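Thiol transferase (PDB 4F0B) probably catalyses glutathione-dependent thiol transfer, as a Ure2p-type glutathione transferase, and binds oxidized glutathione disulfide. Local coordinates at residues 55-60 with 69-74; 10-15 with 39-44. One frame throughout, in Å; residues are numbered along the deposited sequence. Where two conformers were deposited one is given.

Contact 1: residues 55-60 with 69-74. With GDS (oxidized glutathione disulfide), chain C.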
loop_
_atom_site.group_PDB
_atom_site.type_symbol
_atom_site.label_atom_id
_atom_site.label_comp_id
_atom_site.label_asym_id
_atom_site.label_seq_id
_atom_site.Cartn_x
_atom_site.Cartn_y
_atom_site.Cartn_z
ATOM N N ASN A 55 -18.070 -20.044 0.629
ATOM C CA ASN A 55 -17.327 -18.937 1.246
ATOM C C ASN A 55 -15.821 -19.172 1.068
ATOM O O ASN A 55 -15.133 -19.643 1.976
ATOM C CB ASN A 55 -17.710 -18.776 2.719
ATOM C CG ASN A 55 -19.123 -18.221 2.908
ATOM O OD1 ASN A 55 -19.705 -17.654 1.982
ATOM N ND2 ASN A 55 -19.661 -18.344 4.124
ATOM N N GLN A 56 -15.339 -18.848 -0.122
ATOM C CA GLN A 56 -13.964 -19.091 -0.526
ATOM C C GLN A 56 -13.562 -17.909 -1.413
ATOM O O GLN A 56 -14.351 -17.462 -2.250
ATOM C CB GLN A 56 -13.859 -20.430 -1.266
ATOM C CG GLN A 56 -12.446 -21.053 -1.226
ATOM C CD GLN A 56 -11.450 -20.358 -2.134
ATOM O OE1 GLN A 56 -11.796 -19.896 -3.223
ATOM N NE2 GLN A 56 -10.200 -20.297 -1.700
ATOM N N VAL A 57 -12.348 -17.409 -1.233
ATOM C CA VAL A 57 -11.980 -16.121 -1.824
ATOM C C VAL A 57 -11.925 -16.034 -3.333
ATOM O O VAL A 57 -11.982 -14.925 -3.859
ATOM C CB VAL A 57 -10.649 -15.570 -1.255
ATOM C CG1 VAL A 57 -10.811 -15.259 0.244
ATOM C CG2 VAL A 57 -9.512 -16.541 -1.509
ATOM N N LYS A 58 -11.852 -17.182 -4.032
ATOM C CA LYS A 58 -11.818 -17.153 -5.496
ATOM C C LYS A 58 -13.192 -17.382 -6.125
ATOM O O LYS A 58 -13.315 -17.434 -7.357
ATOM C CB LYS A 58 -10.829 -18.190 -6.030
ATOM C CG LYS A 58 -9.377 -18.009 -5.510
ATOM C CD LYS A 58 -8.917 -16.548 -5.645
ATOM C CE LYS A 58 -7.454 -16.397 -5.185
ATOM N NZ LYS A 58 -7.032 -14.956 -5.216
ATOM N N SER A 59 -14.221 -17.492 -5.287
ATOM C CA SER A 59 -15.582 -17.712 -5.781
ATOM C C SER A 59 -16.014 -16.498 -6.593
ATOM O O SER A 59 -15.743 -15.355 -6.220
ATOM C CB SER A 59 -16.528 -17.933 -4.611
ATOM O OG SER A 59 -16.241 -19.158 -3.971
ATOM N N ASP A 60 -16.667 -16.744 -7.718
ATOM C CA ASP A 60 -17.102 -15.643 -8.559
ATOM C C ASP A 60 -17.943 -14.581 -7.829
ATOM O O ASP A 60 -17.763 -13.384 -8.044
ATOM C CB ASP A 60 -17.855 -16.201 -9.769
ATOM C CG ASP A 60 -18.105 -15.159 -10.805
ATOM O OD1 ASP A 60 -17.122 -14.765 -11.457
ATOM O OD2 ASP A 60 -19.267 -14.717 -10.957
ATOM N N GLY A 69 -9.811 -11.223 -5.154
ATOM C CA GLY A 69 -10.014 -12.552 -4.584
ATOM C C GLY A 69 -9.218 -12.814 -3.316
ATOM O O GLY A 69 -8.603 -13.860 -3.176
ATOM N N ARG A 70 -9.236 -11.849 -2.393
ATOM C CA ARG A 70 -8.521 -11.984 -1.112
ATOM C C ARG A 70 -9.361 -11.304 -0.026
ATOM O O ARG A 70 -10.216 -10.451 -0.321
ATOM C CB ARG A 70 -7.148 -11.298 -1.154
ATOM C CG ARG A 70 -6.141 -12.035 -2.036
ATOM C CD ARG A 70 -4.697 -11.740 -1.567
ATOM N NE ARG A 70 -3.739 -12.353 -2.437
ATOM C CZ ARG A 70 -2.437 -12.215 -2.293
ATOM N NH1 ARG A 70 -1.969 -11.476 -1.296
ATOM N NH2 ARG A 70 -1.615 -12.797 -3.177
ATOM N N ILE A 71 -9.169 -11.739 1.219
ATOM C CA ILE A 71 -9.765 -11.019 2.354
ATOM C C ILE A 71 -8.736 -10.043 2.949
ATOM O O ILE A 71 -7.529 -10.172 2.744
ATOM C CB ILE A 71 -10.329 -11.972 3.453
ATOM C CG1 ILE A 71 -9.281 -12.921 4.028
ATOM C CG2 ILE A 71 -11.513 -12.769 2.929
ATOM C CD1 ILE A 71 -8.406 -12.284 5.135
ATOM N N PRO A 72 -9.191 -9.046 3.690
ATOM C CA PRO A 72 -10.595 -8.724 3.985
ATOM C C PRO A 72 -11.221 -7.841 2.936
ATOM O O PRO A 72 -10.562 -7.208 2.096
ATOM C CB PRO A 72 -10.498 -7.967 5.328
ATOM C CG PRO A 72 -9.150 -7.213 5.194
ATOM C CD PRO A 72 -8.237 -8.185 4.435
ATOM N N ALA A 73 -12.544 -7.816 2.997
ATOM C CA ALA A 73 -13.330 -6.842 2.262
ATOM C C ALA A 73 -14.544 -6.536 3.101
ATOM O O ALA A 73 -14.962 -7.335 3.944
ATOM C CB ALA A 73 -13.753 -7.372 0.872
ATOM N N ILE A 74 -15.160 -5.380 2.852
ATOM C CA ILE A 74 -16.449 -5.094 3.451
ATOM C C ILE A 74 -17.465 -4.667 2.434
ATOM O O ILE A 74 -17.126 -4.264 1.323
ATOM C CB ILE A 74 -16.396 -3.994 4.514
ATOM C CG1 ILE A 74 -15.934 -2.651 3.907
ATOM C CG2 ILE A 74 -15.523 -4.413 5.705
ATOM C CD1 ILE A 74 -16.180 -1.436 4.833
HETATM N N1 GDS C . -3.057 -6.112 0.138
HETATM C CA1 GDS C . -4.195 -6.936 0.656
HETATM C C1 GDS C . -4.809 -6.188 1.870
HETATM O OE1 GDS C . -4.073 -5.428 2.537
HETATM O OE2 GDS C . -6.018 -6.375 2.103
HETATM C CB1 GDS C . -3.663 -8.296 1.134
HETATM C CG1 GDS C . -4.797 -9.240 1.573
HETATM C CD1 GDS C . -4.249 -10.652 1.724
HETATM O O1 GDS C . -3.080 -10.977 1.563
HETATM N N2 GDS C . -5.203 -11.604 1.998
HETATM C CA2 GDS C . -4.876 -13.023 2.194
HETATM C C2 GDS C . -5.768 -13.866 1.311
HETATM O O2 GDS C . -6.993 -13.612 1.177
HETATM C CB2 GDS C . -5.090 -13.490 3.632
HETATM S SG2 GDS C . -4.211 -12.540 4.874
HETATM N N3 GDS C . -5.145 -14.902 0.718
HETATM C CA3 GDS C . -5.917 -15.813 -0.132
HETATM C C3 GDS C . -5.288 -16.039 -1.457
HETATM O OE3 GDS C . -5.920 -16.774 -2.242
HETATM O OE4 GDS C . -4.192 -15.476 -1.724
HETATM N N4 GDS C . -0.300 -10.937 2.336
HETATM C CA4 GDS C . 0.657 -9.949 1.868
HETATM C C4 GDS C . 0.244 -8.470 2.166
HETATM O OE5 GDS C . -0.548 -8.221 3.099
HETATM O OE6 GDS C . 0.759 -7.616 1.424
HETATM C C5 GDS C . 0.131 -12.131 2.751
HETATM O O5 GDS C . 1.346 -12.439 2.756
HETATM C CA5 GDS C . -0.925 -13.124 3.204
HETATM N N5 GDS C . -0.551 -14.488 2.760
HETATM C CB5 GDS C . -1.005 -12.995 4.742
HETATM S SG5 GDS C . -2.389 -13.923 5.392
HETATM C CA6 GDS C . -0.943 -16.249 -1.053
HETATM C C6 GDS C . 0.571 -16.330 -1.334
HETATM O OE7 GDS C . 1.290 -15.367 -0.985
HETATM O OE8 GDS C . 0.978 -17.344 -1.954
HETATM N N6 GDS C . -1.643 -16.777 -2.223
HETATM C CB6 GDS C . -1.311 -17.086 0.213
HETATM C CG6 GDS C . -0.766 -16.571 1.577
HETATM C CD6 GDS C . -1.342 -15.226 1.916
HETATM O O6 GDS C . -2.387 -14.770 1.479
HETATM O O HOH W 1 -4.336 -14.645 -4.306
#

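Contact 2: residues 10-15 with 39-44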
loop_
_atom_site.group_PDB
_atom_site.type_symbol
_atom_site.label_atom_id
_atom_site.label_comp_id
_atom_site.label_asym_id
_atom_site.label_seq_id
_atom_site.Cartn_x
_atom_site.Cartn_y
_atom_site.Cartn_z
ATOM N N VAL A 10 -20.905 -5.568 6.424
ATOM C CA VAL A 10 -20.565 -6.997 6.386
ATOM C C VAL A 10 -19.056 -7.106 6.178
ATOM O O VAL A 10 -18.503 -6.462 5.287
ATOM C CB VAL A 10 -21.282 -7.719 5.237
ATOM C CG1 VAL A 10 -20.965 -9.217 5.257
ATOM C CG2 VAL A 10 -22.814 -7.487 5.301
ATOM N N HIS A 11 -18.376 -7.865 7.043
ATOM C CA HIS A 11 -16.926 -8.029 6.980
ATOM C C HIS A 11 -16.589 -9.433 6.525
ATOM O O HIS A 11 -16.887 -10.392 7.259
ATOM C CB HIS A 11 -16.340 -7.812 8.381
ATOM C CG HIS A 11 -14.833 -7.819 8.414
ATOM N ND1 HIS A 11 -14.139 -8.251 9.520
ATOM C CD2 HIS A 11 -13.891 -7.463 7.496
ATOM C CE1 HIS A 11 -12.836 -8.130 9.303
ATOM N NE2 HIS A 11 -12.656 -7.670 8.076
ATOM N N TYR A 12 -15.980 -9.549 5.337
ATOM C CA TYR A 12 -15.549 -10.824 4.790
ATOM C C TYR A 12 -14.094 -11.003 5.183
ATOM O O TYR A 12 -13.232 -10.198 4.769
ATOM C CB TYR A 12 -15.687 -10.802 3.260
ATOM C CG TYR A 12 -17.118 -10.646 2.803
ATOM C CD1 TYR A 12 -17.932 -11.767 2.587
ATOM C CD2 TYR A 12 -17.680 -9.375 2.603
ATOM C CE1 TYR A 12 -19.258 -11.639 2.181
ATOM C CE2 TYR A 12 -19.023 -9.238 2.209
ATOM C CZ TYR A 12 -19.789 -10.381 1.992
ATOM O OH TYR A 12 -21.092 -10.306 1.608
ATOM N N THR A 13 -13.820 -12.018 6.003
ATOM C CA THR A 13 -12.512 -12.064 6.632
ATOM C C THR A 13 -12.057 -13.480 6.963
ATOM O O THR A 13 -12.750 -14.464 6.682
ATOM C CB THR A 13 -12.534 -11.164 7.879
ATOM O OG1 THR A 13 -11.182 -10.879 8.239
ATOM C CG2 THR A 13 -13.276 -11.810 9.042
ATOM N N ALA A 14 -10.864 -13.555 7.573
ATOM C CA ALA A 14 -10.284 -14.802 8.079
ATOM C C ALA A 14 -9.311 -14.395 9.169
ATOM O O ALA A 14 -8.879 -13.237 9.207
ATOM C CB ALA A 14 -9.568 -15.578 6.950
ATOM N N PRO A 15 -8.973 -15.312 10.060
ATOM C CA PRO A 15 -8.116 -14.948 11.206
ATOM C C PRO A 15 -6.657 -14.886 10.810
ATOM O O PRO A 15 -5.938 -15.877 10.939
ATOM C CB PRO A 15 -8.375 -16.065 12.227
ATOM C CG PRO A 15 -8.769 -17.271 11.348
ATOM C CD PRO A 15 -9.567 -16.659 10.193
ATOM N N GLU A 39 -21.875 -7.869 10.464
ATOM C CA GLU A 39 -21.847 -9.304 10.260
ATOM C C GLU A 39 -20.443 -9.682 9.880
ATOM O O GLU A 39 -19.753 -8.936 9.146
ATOM C CB GLU A 39 -22.782 -9.716 9.090
ATOM C CG GLU A 39 -22.639 -11.204 8.613
ATOM C CD GLU A 39 -23.550 -11.603 7.438
ATOM O OE1 GLU A 39 -24.194 -10.716 6.822
ATOM O OE2 GLU A 39 -23.645 -12.827 7.119
ATOM N N THR A 40 -20.024 -10.858 10.331
ATOM C CA THR A 40 -18.778 -11.449 9.892
ATOM C C THR A 40 -19.042 -12.685 9.039
ATOM O O THR A 40 -19.815 -13.555 9.416
ATOM C CB THR A 40 -17.962 -11.884 11.091
ATOM O OG1 THR A 40 -17.638 -10.722 11.864
ATOM C CG2 THR A 40 -16.644 -12.575 10.635
ATOM N N VAL A 41 -18.444 -12.713 7.851
ATOM C CA VAL A 41 -18.484 -13.879 6.957
ATOM C C VAL A 41 -17.074 -14.409 6.933
ATOM O O VAL A 41 -16.171 -13.766 6.388
ATOM C CB VAL A 41 -18.944 -13.509 5.546
ATOM C CG1 VAL A 41 -18.895 -14.741 4.634
ATOM C CG2 VAL A 41 -20.352 -12.935 5.592
ATOM N N LYS A 42 -16.882 -15.592 7.498
ATOM C CA LYS A 42 -15.581 -16.218 7.542
ATOM C C LYS A 42 -15.293 -16.956 6.204
ATOM O O LYS A 42 -16.021 -17.848 5.791
ATOM C CB LYS A 42 -15.498 -17.148 8.759
ATOM C CG LYS A 42 -14.088 -17.630 9.038
ATOM C CD LYS A 42 -14.070 -18.548 10.251
ATOM C CE LYS A 42 -12.649 -18.940 10.612
ATOM N NZ LYS A 42 -12.656 -20.028 11.641
ATOM N N MET A 43 -14.227 -16.553 5.531
ATOM C CA MET A 43 -13.913 -17.026 4.191
ATOM C C MET A 43 -12.731 -17.961 4.229
ATOM O O MET A 43 -11.731 -17.680 4.912
ATOM C CB MET A 43 -13.572 -15.843 3.252
ATOM C CG MET A 43 -14.703 -14.847 3.148
ATOM S SD MET A 43 -16.009 -15.417 2.042
ATOM C CE MET A 43 -15.173 -15.306 0.468
ATOM N N SER A 44 -12.816 -19.056 3.487
ATOM C CA SER A 44 -11.626 -19.862 3.243
ATOM C C SER A 44 -10.653 -19.142 2.341
ATOM O O SER A 44 -11.039 -18.610 1.299
ATOM C CB SER A 44 -12.009 -21.192 2.607
ATOM O OG SER A 44 -10.812 -21.772 2.083
HETATM O O HOH W 2 -15.060 -9.658 11.806
#

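Contact 1: residues 55-60 with 69-74
Lys-58 reaches Gly-69 and gives its ammonium to the glycine carbonyl, NZ to O 2.8 Å, so a charged side chain ties a loop to the chain just ahead of a cis-proline. This is the glutathione-binding corner of the thioredoxin-like N-terminal domain of a glutathione transferase, where the peptide before Pro-72 is cis and the backbone of Ile-71 holds the ligand. That backbone grips the ligand with two bonds: Ile-71 N donates to O2 of the disulfide at 2.9 Å, and the ligand N2 donates to Ile-71 O at 2.8 Å, a strand-like pairing. The lysine chain turns at chi2 (-48°) and is extended beyond it. NZ stands above the carbonyl plane of Gly-69, 36° out of it, and CE passes 3.3 Å from ligand OE3. A water accepts from both Lys-58 NZ and Arg-70 NE, bridging the two nitrogens, and the ligand carboxylate it donates to, through OE4, probably eases the repulsion of the like charges. The guanidinium of Arg-70 reaches O1 of the disulfide through NH1, a bent bond (N-H...O 139°), while NH2 forms a salt bridge with Glu-154 of the second subunit; the pocket thus abuts the dimer partner. Gly-69 has positive phi, and its CA lies 3.2 Å from Val-57 O. Val-57 points toward the glycine peptide, with CB and CG2 both close to Gly-69 O; its own carbonyl is buried without a polar partner in the model. The turn from Gln-56 to Ser-59 is type I, and Gln-56 OE1 receives Lys-58 N. The side chains of Val-57 and Ile-71 cross at about a right angle, CG1 of the valine meeting CG2 of the isoleucine at 3.7 Å.

Contact 2: residues 10-15 with 39-44
The Tyr-12 ring meets Val-41 obliquely, its CD1 lying 3.6 Å from Val-41 CB, while Met-43 SD sits at the ring edge, near its plane, 4.2 Å from Tyr-12 CD1. Tyrosine and valine lie side by side and point the same way. The methionine chain is bent at chi2 (-78°) and chi3, and the chi2 turn carries SD to that edge. The imidazole of His-11 lies beyond the other surface of the sheet: Thr-13 CB rests over one face, displaced toward the rim, and a water in the ring plane joins ND1 to Thr-40 OG1, 2.8 Å from each. The histidine side chain also packs on Pro-72 and on Pro-22 and Ala-23 of helix 20-33. Strands 9-13 and 38-42 are the parallel pair of a beta-alpha-beta unit, with helix 20-33 as the crossover, in the thioredoxin-like domain of the glutathione transferase fold. The axes of 10-13 and 39-42 approach to 4.7 Å, at 22°. Four backbone bonds join them: His-11 N to Glu-39 O, Val-41 N to His-11 O, Thr-13 N to Val-41 O and Met-43 N to Thr-13 O. All are nearly straight, with N-H...O angles of at least 165°, and the last continues the pairing past the end of strand 38-42. On the tyrosine face, Val-10 CG1 touches Val-41 CG2 at 3.8 Å, and Val-10 lies beside Glu-39. On the histidine face, CG2 of Thr-13 meets CG2 of Thr-40, also at 3.8 Å; the Thr-13 hydroxyl, anti to the backbone N, bonds to Gly-19 O. Farther along, Lys-42 runs extended: its side chain and that of Pro-15 cross at about a right angle, Lys-42 CE 3.9 Å from Pro-15 CD, and its NZ bonds to backbone O of the C-terminal Asn-224.

Both contacts belong to the same thioredoxin-like domain, their centres about 9 Å apart, and they share its sheet: strand 73-76, entered in contact 1, runs antiparallel to strand 9-13 of contact 2, with Tyr-12 N 2.8 Å from Ala-73 O. A second seam probably joins the loops, as Ser-44 N lies 2.8 Å from Asn-55 O. Contact 1 is the more buried, yet its chemistry is largely polar and ligand-centred, with one apolar meeting, and with loop segments, charged side chains and the second subunit around the disulfide. Contact 2 is partly buried and relies on regular parallel backbone pairing; its segments touch no other protein chain, and strand 38-42 is outermost within this chain.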